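Local coordinates for protein flavoredoxin (Methanosarcina acetivorans, PDB 3BNK) that binds flavin mononucleotide as a cofactor and, as a flavoredoxin of the flavin reductase-like family, probably serves in electron transport, at residues 102-107 with 118-123; 70-75 with 111-116. One frame throughout, in Å; residues are numbered along the deposited sequence.

Interaction 1: residues 102-107 with 118-123; sequences GELKTA and ECRVVE
The carboxylate of E118 holds the backbone of a loop turn. G102 to K105 form a type I beta turn, closed by the bond from K105 N to G102 O, 2.9 Å. E118 leaves its strand with CG anti to the backbone N (chi1 -178°) and stays extended, so its acid end reaches the backbone N-H groups of this turn. OE2 accepts from L104 N at 2.8 Å. The donor stands above the carboxylate plane, 53° out of it. OE1 takes a weaker, bent bond from E103 N at 3.2 Å. OE1 also has the hydroxyl of Y141. A water adds a third link: it donates to E118 OE2 at 2.6 Å and to A107 O, and accepts from G102 N. Both oxygens of this buried acid are therefore satisfied, and the N-H donors around it would probably favour its charged form.

L104 covers the aliphatic part. It slides past E118 in the opposite direction. Its CD1 lies 3.8 Å from E118 CG and also reaches the backbone of C119 and the CB of R120. The acid group of E103 turns to another partner, a salt bridge with K6 of the second subunit.

The loop joins strands 99-100 and 109-110. It packs on strand 115-126, whose neighbours are strands 66-71 and 130-142. L104 and E118 both touch I138 of the latter, and A107 touches S66 of the former.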
ATOM      1  N   GLY B 102      -7.664   9.258 -21.244  1.00 22.49           N
ATOM      2  CA  GLY B 102      -8.930   8.529 -21.177  1.00 22.56           C
ATOM      3  C   GLY B 102     -10.094   9.459 -20.922  1.00 22.31           C
ATOM      4  O   GLY B 102     -10.052  10.628 -21.314  1.00 21.93           O
ATOM      5  N   GLU B 103     -11.107   8.937 -20.230  1.00 22.70           N
ATOM      6  CA  GLU B 103     -12.403   9.617 -20.035  1.00 23.17           C
ATOM      7  C   GLU B 103     -12.307  10.961 -19.303  1.00 22.70           C
ATOM      8  O   GLU B 103     -13.099  11.875 -19.557  1.00 22.19           O
ATOM      9  CB  GLU B 103     -13.392   8.695 -19.304  1.00 23.28           C
ATOM     10  CG  GLU B 103     -13.808   7.434 -20.083  1.00 24.60           C
ATOM     11  CD  GLU B 103     -14.627   6.431 -19.249  1.00 25.07           C
ATOM     12  OE1 GLU B 103     -15.065   6.763 -18.122  1.00 27.26           O
ATOM     13  OE2 GLU B 103     -14.850   5.295 -19.732  1.00 29.26           O
ATOM     14  N   LEU B 104     -11.326  11.075 -18.408  1.00 22.28           N
ATOM     15  CA  LEU B 104     -11.125  12.300 -17.637  1.00 21.95           C
ATOM     16  C   LEU B 104     -10.326  13.339 -18.418  1.00 21.39           C
ATOM     17  O   LEU B 104     -10.232  14.482 -17.995  1.00 21.98           O
ATOM     18  CB  LEU B 104     -10.449  11.999 -16.298  1.00 21.68           C
ATOM     19  CG  LEU B 104     -11.185  11.084 -15.318  1.00 22.07           C
ATOM     20  CD1 LEU B 104     -10.382  10.943 -14.047  1.00 19.58           C
ATOM     21  CD2 LEU B 104     -12.634  11.547 -14.996  1.00 19.06           C
ATOM     22  N   LYS B 105      -9.746  12.926 -19.545  1.00 21.40           N
ATOM     23  CA  LYS B 105      -9.123  13.839 -20.530  1.00 21.36           C
ATOM     24  C   LYS B 105      -7.759  14.397 -20.107  1.00 20.94           C
ATOM     25  O   LYS B 105      -6.944  14.792 -20.937  1.00 21.09           O
ATOM     26  CB  LYS B 105     -10.077  15.001 -20.883  1.00 21.77           C
ATOM     27  CG  LYS B 105     -11.534  14.581 -21.168  1.00 22.46           C
ATOM     28  CD  LYS B 105     -11.867  14.565 -22.645  1.00 24.82           C
ATOM     29  CE  LYS B 105     -11.365  13.329 -23.380  1.00 26.57           C
ATOM     30  NZ  LYS B 105     -11.356  13.522 -24.899  1.00 27.33           N
ATOM     31  N   THR B 106      -7.504  14.397 -18.812  1.00 20.61           N
ATOM     32  CA  THR B 106      -6.438  15.223 -18.255  1.00 20.30           C
ATOM     33  C   THR B 106      -5.455  14.463 -17.350  1.00 19.31           C
ATOM     34  O   THR B 106      -4.533  15.057 -16.780  1.00 19.22           O
ATOM     35  CB  THR B 106      -7.068  16.385 -17.482  1.00 20.04           C
ATOM     36  OG1 THR B 106      -6.043  17.257 -17.018  1.00 24.27           O
ATOM     37  CG2 THR B 106      -7.817  15.877 -16.299  1.00 18.05           C
ATOM     38  N   ALA B 107      -5.683  13.167 -17.189  1.00 18.72           N
ATOM     39  CA  ALA B 107      -4.753  12.316 -16.449  1.00 18.75           C
ATOM     40  C   ALA B 107      -3.929  11.455 -17.408  1.00 18.51           C
ATOM     41  O   ALA B 107      -4.420  10.478 -17.959  1.00 18.66           O
ATOM     42  CB  ALA B 107      -5.480  11.466 -15.423  1.00 18.45           C
ATOM     43  N   GLU B 118      -7.202   5.381 -13.903  1.00 17.27           N
ATOM     44  CA  GLU B 118      -7.488   6.781 -14.178  1.00 17.52           C
ATOM     45  C   GLU B 118      -8.395   7.307 -13.064  1.00 17.87           C
ATOM     46  O   GLU B 118      -9.495   6.802 -12.872  1.00 18.14           O
ATOM     47  CB  GLU B 118      -8.140   6.906 -15.562  1.00 16.92           C
ATOM     48  CG  GLU B 118      -8.458   8.321 -16.034  1.00 17.61           C
ATOM     49  CD  GLU B 118      -9.182   8.341 -17.394  1.00 17.25           C
ATOM     50  OE1 GLU B 118      -9.792   7.313 -17.776  1.00 15.47           O
ATOM     51  OE2 GLU B 118      -9.135   9.391 -18.074  1.00 16.86           O
ATOM     52  N   CYS B 119      -7.926   8.313 -12.324  1.00 17.85           N
ATOM     53  CA  CYS B 119      -8.578   8.669 -11.064  1.00 17.95           C
ATOM     54  C   CYS B 119      -9.047  10.106 -10.965  1.00 18.55           C
ATOM     55  O   CYS B 119      -8.346  11.038 -11.378  1.00 18.49           O
ATOM     56  CB  CYS B 119      -7.684   8.331  -9.861  1.00 17.10           C
ATOM     57  SG  CYS B 119      -7.087   6.630  -9.888  1.00 16.48           S
ATOM     58  N   ARG B 120     -10.243  10.268 -10.407  1.00 18.94           N
ATOM     59  CA  ARG B 120     -10.789  11.597 -10.180  1.00 19.92           C
ATOM     60  C   ARG B 120     -10.647  12.001  -8.732  1.00 19.34           C
ATOM     61  O   ARG B 120     -11.129  11.309  -7.844  1.00 19.88           O
ATOM     62  CB  ARG B 120     -12.255  11.674 -10.598  1.00 20.09           C
ATOM     63  CG  ARG B 120     -12.646  13.101 -10.926  1.00 21.80           C
ATOM     64  CD  ARG B 120     -13.945  13.503 -10.328  1.00 23.83           C
ATOM     65  NE  ARG B 120     -15.090  12.861 -10.955  1.00 26.69           N
ATOM     66  CZ  ARG B 120     -15.937  12.069 -10.310  1.00 27.27           C
ATOM     67  NH1 ARG B 120     -15.765  11.809  -9.012  1.00 28.87           N
ATOM     68  NH2 ARG B 120     -16.956  11.535 -10.960  1.00 26.02           N
ATOM     69  N   VAL B 121      -9.970  13.110  -8.487  1.00 19.62           N
ATOM     70  CA  VAL B 121      -9.773  13.577  -7.118  1.00 20.25           C
ATOM     71  C   VAL B 121     -11.129  13.809  -6.463  1.00 20.63           C
ATOM     72  O   VAL B 121     -11.980  14.518  -7.015  1.00 20.60           O
ATOM     73  CB  VAL B 121      -8.876  14.837  -7.034  1.00 19.64           C
ATOM     74  CG1 VAL B 121      -8.839  15.368  -5.620  1.00 19.91           C
ATOM     75  CG2 VAL B 121      -7.460  14.520  -7.512  1.00 19.91           C
ATOM     76  N   VAL B 122     -11.315  13.163  -5.312  1.00 21.70           N
ATOM     77  CA  VAL B 122     -12.512  13.282  -4.474  1.00 22.92           C
ATOM     78  C   VAL B 122     -12.202  14.207  -3.279  1.00 23.28           C
ATOM     79  O   VAL B 122     -12.963  15.119  -2.970  1.00 22.83           O
ATOM     80  CB  VAL B 122     -13.019  11.875  -4.018  1.00 23.04           C
ATOM     81  CG1 VAL B 122     -14.162  11.974  -3.024  1.00 24.78           C
ATOM     82  CG2 VAL B 122     -13.473  11.039  -5.230  1.00 23.60           C
ATOM     83  N   GLU B 123     -11.066  13.977  -2.627  1.00 23.76           N
ATOM     84  CA  GLU B 123     -10.638  14.796  -1.504  1.00 24.54           C
ATOM     85  C   GLU B 123      -9.121  14.872  -1.473  1.00 23.73           C
ATOM     86  O   GLU B 123      -8.434  13.857  -1.636  1.00 23.79           O
ATOM     87  CB  GLU B 123     -11.175  14.234  -0.177  1.00 24.33           C
ATOM     88  CG  GLU B 123     -11.008  15.186   1.012  1.00 26.46           C
ATOM     89  CD  GLU B 123     -11.758  14.745   2.271  1.00 27.54           C
ATOM     90  OE1 GLU B 123     -12.562  13.787   2.177  1.00 30.24           O
ATOM     91  OE2 GLU B 123     -11.554  15.375   3.359  1.00 32.53           O
TER
HETATM   92  O   HOH W   1      -7.077  10.723 -18.859  1.00 16.38           O

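Interaction 2: residues 70-75 with 111-116; sequences NFPYSG and KECTLN
Backbone hydrogen bonds join the end of strand 66-71 to the start of strand 115-126. F71 N donates to L115 O at 2.9 Å, and T114 N donates to F71 O at 2.8 Å. Both donors lie nearly along the C=O axis. N70 and N116 form an antiparallel non-hydrogen-bonded pair, and the CA of N70 makes a CA-H...O contact with L115 O.

Side-chain amides add a polar link. N116 ND2 gives a nearly straight bond (168°) to N70 OD1 at 2.7 Å. It arrives on a lone pair in the carbonyl plane, although the two amide planes stand 65° apart. N116 ND2 also donates to I110 O, and N116 OD1 accepts from K4 NZ of the second subunit. N70 OD1 also accepts from I110 N, while N70 ND2 donates to L20 O and S68 OG. An alanine here in place of N70 would probably cost N116 ND2 one of its two acceptors, leave I110 N without this one, and loosen the strand end.

A water links T114 OG1 to P72 O, the latter weakly. The ring edge of Y73 meets a carbonyl oxygen in plane, with CE2 3.4 Å from E112 O.

Among the apolar contacts, F71 and L115 run side by side, with F71 CD1 3.7 Å from L115 CD2. Y14 of the second subunit packs on both. C113 SG lies 3.7 Å from N70 CB and touches P72 CB. Y73 CD2 meets the methyl of T114.

The buried amides of N70 and N116 are thus bonded at both ends, which fixes their rotation. They add side-chain bonds to the backbone pairing, while F71 and L115 join the strands by apolar packing.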
ATOM      1  N   ASN B  70      -0.039   3.953 -12.571  1.00 16.08           N
ATOM      2  CA  ASN B  70       0.459   3.162 -13.703  1.00 16.34           C
ATOM      3  C   ASN B  70       1.436   2.103 -13.200  1.00 16.08           C
ATOM      4  O   ASN B  70       2.334   2.412 -12.416  1.00 16.72           O
ATOM      5  CB  ASN B  70       1.178   4.061 -14.731  1.00 16.03           C
ATOM      6  CG  ASN B  70       0.269   5.104 -15.363  1.00 16.80           C
ATOM      7  OD1 ASN B  70      -0.504   4.812 -16.277  1.00 15.72           O
ATOM      8  ND2 ASN B  70       0.376   6.340 -14.888  1.00 18.58           N
ATOM      9  N   PHE B  71       1.256   0.857 -13.636  1.00 15.95           N
ATOM     10  CA  PHE B  71       2.079  -0.258 -13.128  1.00 16.25           C
ATOM     11  C   PHE B  71       3.115  -0.697 -14.146  1.00 16.14           C
ATOM     12  O   PHE B  71       2.774  -1.365 -15.100  1.00 16.05           O
ATOM     13  CB  PHE B  71       1.206  -1.465 -12.721  1.00 16.04           C
ATOM     14  CG  PHE B  71       0.410  -1.242 -11.472  1.00 16.02           C
ATOM     15  CD1 PHE B  71      -0.796  -0.531 -11.513  1.00 15.33           C
ATOM     16  CD2 PHE B  71       0.858  -1.739 -10.251  1.00 14.88           C
ATOM     17  CE1 PHE B  71      -1.543  -0.314 -10.370  1.00 15.74           C
ATOM     18  CE2 PHE B  71       0.126  -1.532  -9.089  1.00 15.60           C
ATOM     19  CZ  PHE B  71      -1.081  -0.808  -9.141  1.00 16.51           C
ATOM     20  N   PRO B  72       4.397  -0.333 -13.941  1.00 16.82           N
ATOM     21  CA  PRO B  72       5.412  -0.859 -14.853  1.00 16.69           C
ATOM     22  C   PRO B  72       5.709  -2.346 -14.595  1.00 17.13           C
ATOM     23  O   PRO B  72       5.486  -2.842 -13.485  1.00 17.32           O
ATOM     24  CB  PRO B  72       6.630   0.014 -14.543  1.00 16.45           C
ATOM     25  CG  PRO B  72       6.472   0.346 -13.070  1.00 16.59           C
ATOM     26  CD  PRO B  72       4.983   0.536 -12.895  1.00 16.40           C
ATOM     27  N   TYR B  73       6.184  -3.056 -15.613  1.00 18.13           N
ATOM     28  CA  TYR B  73       6.759  -4.383 -15.407  1.00 19.09           C
ATOM     29  C   TYR B  73       8.252  -4.263 -15.046  1.00 18.84           C
ATOM     30  O   TYR B  73       8.840  -3.190 -15.175  1.00 18.92           O
ATOM     31  CB  TYR B  73       6.512  -5.311 -16.615  1.00 19.91           C
ATOM     32  CG  TYR B  73       6.975  -4.740 -17.934  1.00 21.17           C
ATOM     33  CD1 TYR B  73       8.263  -4.994 -18.413  1.00 22.38           C
ATOM     34  CD2 TYR B  73       6.130  -3.950 -18.701  1.00 21.69           C
ATOM     35  CE1 TYR B  73       8.695  -4.466 -19.615  1.00 23.06           C
ATOM     36  CE2 TYR B  73       6.553  -3.416 -19.920  1.00 23.41           C
ATOM     37  CZ  TYR B  73       7.835  -3.672 -20.365  1.00 22.96           C
ATOM     38  OH  TYR B  73       8.253  -3.147 -21.568  1.00 22.82           O
ATOM     39  N   SER B  74       8.855  -5.352 -14.572  1.00 19.03           N
ATOM     40  CA  SER B  74      10.230  -5.304 -14.028  1.00 19.14           C
ATOM     41  C   SER B  74      11.304  -4.785 -15.001  1.00 18.97           C
ATOM     42  O   SER B  74      12.208  -4.055 -14.593  1.00 18.31           O
ATOM     43  CB  SER B  74      10.643  -6.651 -13.419  1.00 18.98           C
ATOM     44  OG  SER B  74      10.831  -7.645 -14.418  1.00 19.78           O
ATOM     45  N   GLY B  75      11.195  -5.138 -16.281  1.00 19.00           N
ATOM     46  CA  GLY B  75      12.133  -4.639 -17.297  1.00 19.24           C
ATOM     47  C   GLY B  75      12.118  -3.131 -17.519  1.00 19.89           C
ATOM     48  O   GLY B  75      12.992  -2.598 -18.194  1.00 19.71           O
ATOM     49  N   LYS B 111       1.369   3.956 -21.925  1.00 20.14           N
ATOM     50  CA  LYS B 111       0.972   2.840 -22.787  1.00 21.20           C
ATOM     51  C   LYS B 111       1.691   1.538 -22.433  1.00 20.98           C
ATOM     52  O   LYS B 111       1.097   0.462 -22.473  1.00 21.00           O
ATOM     53  CB  LYS B 111       1.200   3.192 -24.264  1.00 21.39           C
ATOM     54  CG  LYS B 111       0.137   4.096 -24.828  1.00 24.36           C
ATOM     55  CD  LYS B 111       0.506   4.645 -26.199  1.00 27.62           C
ATOM     56  CE  LYS B 111      -0.607   5.512 -26.768  1.00 28.16           C
ATOM     57  NZ  LYS B 111      -0.271   5.988 -28.147  1.00 29.31           N
ATOM     58  N   GLU B 112       2.968   1.659 -22.073  1.00 20.97           N
ATOM     59  CA  GLU B 112       3.826   0.504 -21.841  1.00 21.32           C
ATOM     60  C   GLU B 112       3.534  -0.204 -20.499  1.00 20.82           C
ATOM     61  O   GLU B 112       3.804  -1.399 -20.351  1.00 20.80           O
ATOM     62  CB  GLU B 112       5.296   0.913 -21.987  1.00 21.56           C
ATOM     63  CG  GLU B 112       5.629   1.563 -23.371  1.00 23.78           C
ATOM     64  CD  GLU B 112       5.712   3.120 -23.386  1.00 24.47           C
ATOM     65  OE1 GLU B 112       4.798   3.811 -22.913  1.00 23.51           O
ATOM     66  OE2 GLU B 112       6.702   3.661 -23.922  1.00 27.71           O
ATOM     67  N   CYS B 113       2.957   0.529 -19.547  1.00 19.72           N
ATOM     68  CA  CYS B 113       2.569  -0.040 -18.249  1.00 19.25           C
ATOM     69  C   CYS B 113       1.464  -1.105 -18.376  1.00 18.90           C
ATOM     70  O   CYS B 113       0.602  -1.029 -19.252  1.00 18.87           O
ATOM     71  CB  CYS B 113       2.189   1.064 -17.248  1.00 18.62           C
ATOM     72  SG  CYS B 113       3.643   1.945 -16.576  1.00 17.29           S
ATOM     73  N   THR B 114       1.498  -2.095 -17.493  1.00 18.37           N
ATOM     74  CA  THR B 114       0.628  -3.248 -17.625  1.00 18.18           C
ATOM     75  C   THR B 114      -0.806  -2.979 -17.191  1.00 18.23           C
ATOM     76  O   THR B 114      -1.730  -3.717 -17.571  1.00 18.90           O
ATOM     77  CB  THR B 114       1.189  -4.459 -16.858  1.00 18.15           C
ATOM     78  OG1 THR B 114       1.056  -4.246 -15.443  1.00 16.62           O
ATOM     79  CG2 THR B 114       2.660  -4.689 -17.246  1.00 16.96           C
ATOM     80  N   LEU B 115      -0.975  -1.931 -16.388  1.00 17.66           N
ATOM     81  CA  LEU B 115      -2.261  -1.567 -15.796  1.00 17.15           C
ATOM     82  C   LEU B 115      -2.244  -0.072 -15.488  1.00 16.72           C
ATOM     83  O   LEU B 115      -1.273   0.446 -14.915  1.00 15.96           O
ATOM     84  CB  LEU B 115      -2.528  -2.388 -14.517  1.00 17.32           C
ATOM     85  CG  LEU B 115      -3.760  -2.096 -13.635  1.00 17.42           C
ATOM     86  CD1 LEU B 115      -5.111  -2.521 -14.288  1.00 17.82           C
ATOM     87  CD2 LEU B 115      -3.610  -2.761 -12.290  1.00 17.08           C
ATOM     88  N   ASN B 116      -3.316   0.609 -15.888  1.00 16.24           N
ATOM     89  CA  ASN B 116      -3.478   2.054 -15.649  1.00 16.28           C
ATOM     90  C   ASN B 116      -4.817   2.364 -14.991  1.00 16.27           C
ATOM     91  O   ASN B 116      -5.868   1.985 -15.508  1.00 16.31           O
ATOM     92  CB  ASN B 116      -3.366   2.864 -16.956  1.00 15.94           C
ATOM     93  CG  ASN B 116      -2.381   2.270 -17.941  1.00 15.92           C
ATOM     94  OD1 ASN B 116      -2.747   1.429 -18.769  1.00 16.88           O
ATOM     95  ND2 ASN B 116      -1.131   2.729 -17.883  1.00 14.60           N
TER
HETATM   96  O   HOH W   2       3.246  -4.612 -13.931  1.00 17.45           O

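How the interactions relate
The centres of interactions 1 and 2 lie about 18 Å apart. Both use strand 115-126 of the large antiparallel sheet, where strand 66-71 is its neighbour. Interaction 2 joins these two strands at the start of 115-126. Interaction 1 sets a loop against the same strand slightly further on. Along the chain the order is 70-75, 102-107, 111-116, 118-123, so the two contacts cross. The short strand 109-110 leads from the loop of interaction 1 toward 111-116. Both contacts also meet the second subunit, so this strand and the loop beside it help form the dimer interface. In interaction 2 the side chain of P72 is about 9 Å from a bound FMN, near the cofactor but not touching it.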